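Local structure of cytochrome c-550 (Paracoccus denitrificans, 1COT) at residues A[29-43]-A[110-122]. The protein probably carries electrons by means of a covalently bound heme c. Numbering follows the deposited sequence.
With HEC (heme c), chain B.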
ATOM      1  N   ILE A  29       0.652  -1.919  15.887  1.00 14.62           N
ATOM      2  CA  ILE A  29       0.773  -3.316  15.527  1.00 12.90           C
ATOM      3  C   ILE A  29       2.239  -3.435  15.137  1.00 16.41           C
ATOM      4  O   ILE A  29       2.989  -4.225  15.694  1.00 21.99           O
ATOM      5  CB  ILE A  29      -0.225  -3.801  14.498  1.00 15.63           C
ATOM      6  CG1 ILE A  29      -1.570  -3.778  15.210  1.00 18.22           C
ATOM      7  CG2 ILE A  29       0.142  -5.234  14.146  1.00 17.59           C
ATOM      8  CD1 ILE A  29      -2.753  -3.688  14.254  1.00 23.65           C
ATOM      9  N   ILE A  30       2.661  -2.606  14.185  1.00 11.07           N
ATOM     10  CA  ILE A  30       4.039  -2.535  13.738  1.00 14.73           C
ATOM     11  C   ILE A  30       4.385  -1.066  13.821  1.00 16.82           C
ATOM     12  O   ILE A  30       3.779  -0.245  13.121  1.00 17.63           O
ATOM     13  CB  ILE A  30       4.386  -2.990  12.317  1.00 24.84           C
ATOM     14  CG1 ILE A  30       4.097  -4.473  12.086  1.00 27.45           C
ATOM     15  CG2 ILE A  30       5.831  -2.648  11.962  1.00 19.46           C
ATOM     16  CD1 ILE A  30       4.801  -5.397  13.075  1.00 27.56           C
ATOM     17  N   LYS A  31       5.333  -0.726  14.679  1.00 13.21           N
ATOM     18  CA  LYS A  31       5.691   0.672  14.770  1.00 17.20           C
ATOM     19  C   LYS A  31       6.540   0.986  13.548  1.00 15.57           C
ATOM     20  O   LYS A  31       7.399   0.216  13.171  1.00 19.45           O
ATOM     21  CB  LYS A  31       6.374   1.047  16.073  1.00 24.64           C
ATOM     22  CG  LYS A  31       5.651   2.185  16.789  1.00 62.50           C
ATOM     23  CD  LYS A  31       6.407   2.719  17.995  1.00100.00           C
ATOM     24  CE  LYS A  31       6.846   4.171  17.880  1.00100.00           C
ATOM     25  NZ  LYS A  31       6.979   4.839  19.179  1.00100.00           N
ATOM     26  N   GLY A  32       6.276   2.106  12.899  1.00 17.78           N
ATOM     27  CA  GLY A  32       7.035   2.387  11.695  1.00 17.51           C
ATOM     28  C   GLY A  32       7.037   3.873  11.445  1.00 20.60           C
ATOM     29  O   GLY A  32       6.444   4.627  12.210  1.00 18.91           O
ATOM     30  N   GLY A  33       7.698   4.285  10.368  1.00 15.18           N
ATOM     31  CA  GLY A  33       7.783   5.687  10.032  1.00 14.97           C
ATOM     32  C   GLY A  33       6.466   6.227   9.517  1.00 15.89           C
ATOM     33  O   GLY A  33       5.445   5.540   9.382  1.00 18.92           O
ATOM     34  N   LYS A  34       6.555   7.513   9.231  1.00 14.74           N
ATOM     35  CA  LYS A  34       5.423   8.241   8.736  1.00 22.41           C
ATOM     36  C   LYS A  34       5.572   8.824   7.335  1.00 20.92           C
ATOM     37  O   LYS A  34       4.709   9.569   6.882  1.00 15.64           O
ATOM     38  CB  LYS A  34       4.922   9.224   9.773  1.00 43.26           C
ATOM     39  CG  LYS A  34       6.035   9.808  10.629  1.00100.00           C
ATOM     40  CD  LYS A  34       5.499  10.862  11.582  1.00100.00           C
ATOM     41  CE  LYS A  34       5.032  10.286  12.917  1.00100.00           C
ATOM     42  NZ  LYS A  34       3.575  10.377  13.172  1.00100.00           N
ATOM     43  N   THR A  35       6.647   8.468   6.633  1.00 16.79           N
ATOM     44  CA  THR A  35       6.863   8.956   5.287  1.00 18.49           C
ATOM     45  C   THR A  35       5.710   8.498   4.404  1.00 15.70           C
ATOM     46  O   THR A  35       5.282   9.202   3.491  1.00 14.40           O
ATOM     47  CB  THR A  35       8.140   8.298   4.748  1.00 18.05           C
ATOM     48  OG1 THR A  35       9.227   8.588   5.615  1.00 37.28           O
ATOM     49  CG2 THR A  35       8.443   8.736   3.320  1.00 20.27           C
ATOM     50  N   GLY A  36       5.228   7.292   4.688  1.00 10.78           N
ATOM     51  CA  GLY A  36       4.129   6.726   3.940  1.00 11.56           C
ATOM     52  C   GLY A  36       2.931   6.612   4.878  1.00 12.51           C
ATOM     53  O   GLY A  36       3.052   6.781   6.089  1.00 14.04           O
ATOM     54  N   PRO A  37       1.783   6.318   4.294  1.00 13.13           N
ATOM     55  CA  PRO A  37       0.550   6.175   5.059  1.00 14.95           C
ATOM     56  C   PRO A  37       0.515   4.929   5.930  1.00 12.30           C
ATOM     57  O   PRO A  37       1.234   3.951   5.686  1.00 10.13           O
ATOM     58  CB  PRO A  37      -0.573   5.982   4.022  1.00 17.67           C
ATOM     59  CG  PRO A  37       0.039   6.135   2.636  1.00 22.36           C
ATOM     60  CD  PRO A  37       1.538   6.304   2.825  1.00 12.39           C
ATOM     61  N   ASN A  38      -0.349   4.962   6.948  1.00 12.28           N
ATOM     62  CA  ASN A  38      -0.539   3.839   7.850  1.00 10.54           C
ATOM     63  C   ASN A  38      -1.144   2.727   6.987  1.00 10.35           C
ATOM     64  O   ASN A  38      -2.071   2.981   6.217  1.00 11.92           O
ATOM     65  CB  ASN A  38      -1.551   4.297   8.909  1.00 11.02           C
ATOM     66  CG  ASN A  38      -1.899   3.257   9.941  1.00 10.88           C
ATOM     67  OD1 ASN A  38      -1.441   2.107   9.911  1.00 10.95           O
ATOM     68  ND2 ASN A  38      -2.736   3.682  10.875  1.00 16.99           N
ATOM     69  N   LEU A  39      -0.626   1.503   7.102  1.00  7.90           N
ATOM     70  CA  LEU A  39      -1.103   0.362   6.328  1.00 10.72           C
ATOM     71  C   LEU A  39      -2.144  -0.504   7.000  1.00 12.53           C
ATOM     72  O   LEU A  39      -2.623  -1.462   6.398  1.00 12.70           O
ATOM     73  CB  LEU A  39       0.023  -0.423   5.619  1.00 14.98           C
ATOM     74  CG  LEU A  39       0.858   0.474   4.698  1.00 13.51           C
ATOM     75  CD1 LEU A  39       2.030  -0.316   4.119  1.00 14.07           C
ATOM     76  CD2 LEU A  39      -0.007   1.020   3.569  1.00 13.15           C
ATOM     77  N   TYR A  40      -2.499  -0.166   8.234  1.00 12.77           N
ATOM     78  CA  TYR A  40      -3.512  -0.957   8.899  1.00 10.70           C
ATOM     79  C   TYR A  40      -4.760  -0.785   8.042  1.00 10.49           C
ATOM     80  O   TYR A  40      -5.077   0.325   7.612  1.00 10.04           O
ATOM     81  CB  TYR A  40      -3.849  -0.336  10.265  1.00 12.52           C
ATOM     82  CG  TYR A  40      -5.064  -1.036  10.818  1.00  9.65           C
ATOM     83  CD1 TYR A  40      -6.368  -0.616  10.539  1.00 15.60           C
ATOM     84  CD2 TYR A  40      -4.902  -2.152  11.639  1.00 13.56           C
ATOM     85  CE1 TYR A  40      -7.515  -1.258  11.003  1.00 14.24           C
ATOM     86  CE2 TYR A  40      -6.029  -2.803  12.127  1.00 17.85           C
ATOM     87  CZ  TYR A  40      -7.318  -2.366  11.824  1.00 14.23           C
ATOM     88  OH  TYR A  40      -8.402  -3.036  12.332  1.00 17.26           O
ATOM     89  N   GLY A  41      -5.454  -1.900   7.803  1.00  9.02           N
ATOM     90  CA  GLY A  41      -6.673  -1.932   7.019  1.00  8.26           C
ATOM     91  C   GLY A  41      -6.514  -1.488   5.575  1.00 15.16           C
ATOM     92  O   GLY A  41      -7.484  -1.034   4.961  1.00 11.50           O
ATOM     93  N   VAL A  42      -5.314  -1.608   5.002  1.00  8.62           N
ATOM     94  CA  VAL A  42      -5.138  -1.178   3.615  1.00 10.24           C
ATOM     95  C   VAL A  42      -5.908  -2.027   2.623  1.00 10.26           C
ATOM     96  O   VAL A  42      -6.404  -1.533   1.613  1.00 14.33           O
ATOM     97  CB  VAL A  42      -3.675  -0.998   3.180  1.00 17.85           C
ATOM     98  CG1 VAL A  42      -2.941  -2.342   3.197  1.00 10.54           C
ATOM     99  CG2 VAL A  42      -3.565  -0.334   1.820  1.00 12.35           C
ATOM    100  N   VAL A  43      -6.024  -3.324   2.908  1.00 10.18           N
ATOM    101  CA  VAL A  43      -6.765  -4.159   1.978  1.00 11.38           C
ATOM    102  C   VAL A  43      -8.235  -3.816   2.084  1.00 16.93           C
ATOM    103  O   VAL A  43      -8.814  -3.855   3.173  1.00 14.89           O
ATOM    104  CB  VAL A  43      -6.536  -5.646   2.230  1.00 10.64           C
ATOM    105  CG1 VAL A  43      -7.212  -6.488   1.153  1.00 11.68           C
ATOM    106  CG2 VAL A  43      -5.042  -5.948   2.297  1.00 14.30           C
ATOM    107  N   ASP A 110       3.594 -12.512   0.067  1.00 13.20           N
ATOM    108  CA  ASP A 110       3.740 -12.699   1.495  1.00 10.02           C
ATOM    109  C   ASP A 110       3.476 -11.406   2.229  1.00 11.57           C
ATOM    110  O   ASP A 110       2.723 -11.355   3.189  1.00 11.61           O
ATOM    111  CB  ASP A 110       5.170 -13.127   1.811  1.00  9.38           C
ATOM    112  CG  ASP A 110       5.524 -14.471   1.266  1.00 16.84           C
ATOM    113  OD1 ASP A 110       4.513 -15.270   1.060  1.00 15.09           O
ATOM    114  OD2 ASP A 110       6.671 -14.787   1.040  1.00 22.24           O
ATOM    115  N   VAL A 111       4.120 -10.338   1.758  1.00 11.67           N
ATOM    116  CA  VAL A 111       3.904  -9.069   2.418  1.00 13.72           C
ATOM    117  C   VAL A 111       2.437  -8.671   2.302  1.00 11.80           C
ATOM    118  O   VAL A 111       1.847  -8.145   3.243  1.00 12.03           O
ATOM    119  CB  VAL A 111       4.910  -7.976   2.052  1.00 16.21           C
ATOM    120  CG1 VAL A 111       4.575  -7.345   0.705  1.00 14.83           C
ATOM    121  CG2 VAL A 111       4.935  -6.908   3.135  1.00 17.70           C
ATOM    122  N   VAL A 112       1.825  -8.932   1.146  1.00  9.94           N
ATOM    123  CA  VAL A 112       0.427  -8.587   0.980  1.00 14.73           C
ATOM    124  C   VAL A 112      -0.452  -9.400   1.928  1.00 16.84           C
ATOM    125  O   VAL A 112      -1.420  -8.895   2.495  1.00 12.20           O
ATOM    126  CB  VAL A 112      -0.001  -8.597  -0.484  1.00 14.40           C
ATOM    127  CG1 VAL A 112      -1.519  -8.507  -0.599  1.00 14.45           C
ATOM    128  CG2 VAL A 112       0.649  -7.432  -1.204  1.00 12.22           C
ATOM    129  N   ALA A 113      -0.098 -10.666   2.118  1.00 11.49           N
ATOM    130  CA  ALA A 113      -0.847 -11.531   3.018  1.00 11.21           C
ATOM    131  C   ALA A 113      -0.824 -10.959   4.437  1.00 14.07           C
ATOM    132  O   ALA A 113      -1.805 -11.006   5.174  1.00 12.46           O
ATOM    133  CB  ALA A 113      -0.272 -12.945   3.006  1.00 11.25           C
ATOM    134  N   PHE A 114       0.310 -10.412   4.827  1.00 10.79           N
ATOM    135  CA  PHE A 114       0.439  -9.840   6.136  1.00 10.75           C
ATOM    136  C   PHE A 114      -0.393  -8.573   6.219  1.00 13.01           C
ATOM    137  O   PHE A 114      -0.982  -8.286   7.254  1.00 11.89           O
ATOM    138  CB  PHE A 114       1.899  -9.480   6.329  1.00 11.29           C
ATOM    139  CG  PHE A 114       2.170  -8.812   7.632  1.00 10.92           C
ATOM    140  CD1 PHE A 114       2.004  -9.507   8.830  1.00 13.06           C
ATOM    141  CD2 PHE A 114       2.645  -7.505   7.613  1.00  7.83           C
ATOM    142  CE1 PHE A 114       2.296  -8.900  10.054  1.00 12.40           C
ATOM    143  CE2 PHE A 114       2.954  -6.894   8.829  1.00 14.10           C
ATOM    144  CZ  PHE A 114       2.772  -7.592  10.022  1.00 13.81           C
ATOM    145  N   LEU A 115      -0.427  -7.789   5.136  1.00 11.37           N
ATOM    146  CA  LEU A 115      -1.226  -6.583   5.163  1.00  9.34           C
ATOM    147  C   LEU A 115      -2.684  -6.996   5.322  1.00 11.89           C
ATOM    148  O   LEU A 115      -3.459  -6.335   6.010  1.00 12.38           O
ATOM    149  CB  LEU A 115      -1.070  -5.812   3.849  1.00 13.46           C
ATOM    150  CG  LEU A 115       0.333  -5.245   3.716  1.00 12.06           C
ATOM    151  CD1 LEU A 115       0.440  -4.523   2.382  1.00 16.29           C
ATOM    152  CD2 LEU A 115       0.605  -4.256   4.848  1.00 14.09           C
ATOM    153  N   ALA A 116      -3.051  -8.101   4.689  1.00  9.91           N
ATOM    154  CA  ALA A 116      -4.402  -8.596   4.769  1.00 11.46           C
ATOM    155  C   ALA A 116      -4.753  -9.051   6.182  1.00 13.50           C
ATOM    156  O   ALA A 116      -5.854  -8.852   6.684  1.00 12.71           O
ATOM    157  CB  ALA A 116      -4.585  -9.741   3.791  1.00  9.79           C
ATOM    158  N   GLN A 117      -3.792  -9.663   6.843  1.00 12.19           N
ATOM    159  CA  GLN A 117      -4.015 -10.116   8.186  1.00 12.47           C
ATOM    160  C   GLN A 117      -4.343  -8.908   9.060  1.00 17.06           C
ATOM    161  O   GLN A 117      -5.115  -8.969  10.012  1.00 13.25           O
ATOM    162  CB  GLN A 117      -2.722 -10.814   8.645  1.00  9.34           C
ATOM    163  CG  GLN A 117      -2.636 -11.035  10.168  1.00 13.76           C
ATOM    164  CD  GLN A 117      -1.401 -11.812  10.573  1.00 12.89           C
ATOM    165  OE1 GLN A 117      -1.266 -13.003  10.249  1.00 17.92           O
ATOM    166  NE2 GLN A 117      -0.501 -11.152  11.300  1.00 16.01           N
ATOM    167  N   ASN A 118      -3.724  -7.785   8.706  1.00 10.37           N
ATOM    168  CA  ASN A 118      -3.901  -6.534   9.416  1.00 10.31           C
ATOM    169  C   ASN A 118      -4.993  -5.637   8.813  1.00 10.83           C
ATOM    170  O   ASN A 118      -4.999  -4.428   9.038  1.00 11.52           O
ATOM    171  CB  ASN A 118      -2.558  -5.807   9.594  1.00 11.90           C
ATOM    172  CG  ASN A 118      -1.686  -6.599  10.544  1.00 19.17           C
ATOM    173  OD1 ASN A 118      -1.947  -6.620  11.758  1.00 17.62           O
ATOM    174  ND2 ASN A 118      -0.675  -7.278  10.012  1.00 18.79           N
ATOM    175  N   SER A 119      -5.935  -6.244   8.088  1.00  9.81           N
ATOM    176  CA  SER A 119      -7.078  -5.586   7.452  1.00  8.55           C
ATOM    177  C   SER A 119      -8.234  -6.486   7.824  1.00  9.30           C
ATOM    178  O   SER A 119      -8.895  -7.069   6.972  1.00 11.85           O
ATOM    179  CB  SER A 119      -6.921  -5.568   5.939  1.00 11.24           C
ATOM    180  OG  SER A 119      -5.858  -4.686   5.650  1.00 11.07           O
ATOM    181  N   PRO A 120      -8.445  -6.598   9.135  1.00 12.95           N
ATOM    182  CA  PRO A 120      -9.479  -7.470   9.654  1.00 17.03           C
ATOM    183  C   PRO A 120     -10.904  -7.307   9.200  1.00 25.26           C
ATOM    184  O   PRO A 120     -11.679  -8.265   9.127  1.00 22.04           O
ATOM    185  CB  PRO A 120      -9.361  -7.421  11.178  1.00 17.67           C
ATOM    186  CG  PRO A 120      -8.652  -6.120  11.488  1.00 13.70           C
ATOM    187  CD  PRO A 120      -7.910  -5.728  10.219  1.00 10.17           C
ATOM    188  N   ASP A 121     -11.239  -6.079   8.886  1.00 15.17           N
ATOM    189  CA  ASP A 121     -12.571  -5.796   8.450  1.00 14.99           C
ATOM    190  C   ASP A 121     -12.640  -5.671   6.958  1.00 30.49           C
ATOM    191  O   ASP A 121     -13.625  -5.168   6.420  1.00 29.47           O
ATOM    192  CB  ASP A 121     -13.017  -4.514   9.142  1.00 15.65           C
ATOM    193  CG  ASP A 121     -13.282  -4.887  10.563  1.00 17.70           C
ATOM    194  OD1 ASP A 121     -14.143  -5.684  10.866  1.00 22.30           O
ATOM    195  OD2 ASP A 121     -12.477  -4.313  11.422  1.00 19.04           O
ATOM    196  N   ALA A 122     -11.586  -6.121   6.297  1.00 19.42           N
ATOM    197  CA  ALA A 122     -11.609  -6.027   4.860  1.00 25.00           C
ATOM    198  C   ALA A 122     -12.750  -6.916   4.406  1.00 99.25           C
ATOM    199  O   ALA A 122     -12.825  -8.049   4.934  1.00 62.33           O
ATOM    200  CB  ALA A 122     -10.297  -6.514   4.267  1.00 20.37           C
TER
HETATM  201 FE   HEC B 130       4.924   2.459   0.513  1.00 11.12          FE
HETATM  202  CHA HEC B 130       2.305   4.361  -0.391  1.00  9.37           C
HETATM  203  CHB HEC B 130       3.015  -0.304   0.332  1.00 14.03           C
HETATM  204  CHC HEC B 130       7.573   0.537   1.420  1.00  9.34           C
HETATM  205  CHD HEC B 130       6.855   5.216   0.841  1.00 11.80           C
HETATM  206  NA  HEC B 130       3.050   2.078   0.051  1.00  8.46           N
HETATM  207  C1A HEC B 130       2.102   3.035  -0.295  1.00  8.80           C
HETATM  208  C2A HEC B 130       0.840   2.378  -0.549  1.00 10.51           C
HETATM  209  C3A HEC B 130       1.014   1.059  -0.353  1.00 12.26           C
HETATM  210  C4A HEC B 130       2.381   0.882   0.023  1.00  9.42           C
HETATM  211  CMA HEC B 130       0.001  -0.052  -0.497  1.00 10.82           C
HETATM  212  CAA HEC B 130      -0.425   3.082  -0.962  1.00  7.76           C
HETATM  213  CBA HEC B 130      -1.237   3.419   0.297  1.00 14.97           C
HETATM  214  CGA HEC B 130      -2.616   4.049   0.076  1.00 10.37           C
HETATM  215  O1A HEC B 130      -2.989   4.609   1.070  1.00 14.30           O
HETATM  216  O2A HEC B 130      -3.275   4.006  -0.935  1.00 11.72           O
HETATM  217  NB  HEC B 130       5.258   0.540   0.795  1.00 10.52           N
HETATM  218  C1B HEC B 130       4.303  -0.426   0.721  1.00  9.51           C
HETATM  219  C2B HEC B 130       4.912  -1.679   1.045  1.00  9.38           C
HETATM  220  C3B HEC B 130       6.179  -1.427   1.332  1.00 12.95           C
HETATM  221  C4B HEC B 130       6.391  -0.054   1.168  1.00 11.42           C
HETATM  222  CMB HEC B 130       4.153  -3.019   1.006  1.00  9.42           C
HETATM  223  CAB HEC B 130       7.222  -2.433   1.611  1.00 15.18           C
HETATM  224  CBB HEC B 130       7.527  -3.548   0.652  1.00 10.36           C
HETATM  225  NC  HEC B 130       6.789   2.768   0.994  1.00 10.15           N
HETATM  226  C1C HEC B 130       7.757   1.871   1.361  1.00 10.49           C
HETATM  227  C2C HEC B 130       8.995   2.552   1.674  1.00 10.71           C
HETATM  228  C3C HEC B 130       8.774   3.876   1.521  1.00 10.48           C
HETATM  229  C4C HEC B 130       7.409   4.004   1.116  1.00  8.19           C
HETATM  230  CMC HEC B 130      10.290   1.866   2.096  1.00 13.40           C
HETATM  231  CAC HEC B 130       9.705   5.041   1.729  1.00 12.59           C
HETATM  232  CBC HEC B 130      11.182   5.105   1.498  1.00  9.65           C
HETATM  233  ND  HEC B 130       4.651   4.407   0.238  1.00 11.41           N
HETATM  234  C1D HEC B 130       5.583   5.392   0.445  1.00  8.97           C
HETATM  235  C2D HEC B 130       4.976   6.679   0.161  1.00  8.71           C
HETATM  236  C3D HEC B 130       3.697   6.408  -0.163  1.00  8.09           C
HETATM  237  C4D HEC B 130       3.499   5.003  -0.134  1.00 13.02           C
HETATM  238  CMD HEC B 130       5.665   8.023   0.225  1.00 11.55           C
HETATM  239  CAD HEC B 130       2.692   7.383  -0.639  1.00 11.73           C
HETATM  240  CBD HEC B 130       2.833   7.272  -2.189  1.00 14.11           C
HETATM  241  CGD HEC B 130       2.297   8.379  -3.016  1.00 21.69           C
HETATM  242  O1D HEC B 130       1.654   9.306  -2.584  1.00 12.72           O
HETATM  243  O2D HEC B 130       2.544   8.278  -4.245  1.00 13.49           O
HETATM  244  O   HOH W   1     -10.473  -2.665  10.917  1.00 22.00           O
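Ser119 and Val43 illustrate how a loop can be fastened just beyond the C-terminal end of a helix. Just past helix 108-117, the Ser119 hydroxyl donates back to Leu115 O (OG to O 2.9 Å) and accepts from the backbone of the heme-side loop, Val43 N to Ser119 OG being 3.1 Å. One residue earlier, Asn118 O takes a fairly straight bond from Gly41 N (2.9 Å, 163° at the hydrogen), inside the type II turn 39-42, where Gly41 has positive phi.

Beneath these bonds the packing is close and apolar. Leu115 sets CB against Val42 CG1 and CD2 against Leu39 CB, each at 4.0 Å, while Leu39 CD1 lies over the heme face above CHB; Val43 CG2 lies over Ala116 CA.

The outer side is looser and wet. With chi1 at 170°, CG anti to the backbone nitrogen, the Tyr40 ring places one face over Asn118 O, which stands 3.4 Å above its plane, offset toward the rim near CD2, and its OH beside Pro120 CG. A water bridges that OH and Asp121 OD2. Replacing Tyr40 by alanine would probably leave Pro120 without its aromatic neighbour and the water without one anchor.

Two polar atoms just past the helix, Asn118 O and Ser119 OG, thus accept backbone N-H groups of the loop. As both donor and acceptor, the buried Ser119 hydroxyl is satisfied and ties the loop to the helix's last turn, while Leu39, with Leu115 packed behind it, joins the contact to the heme pocket.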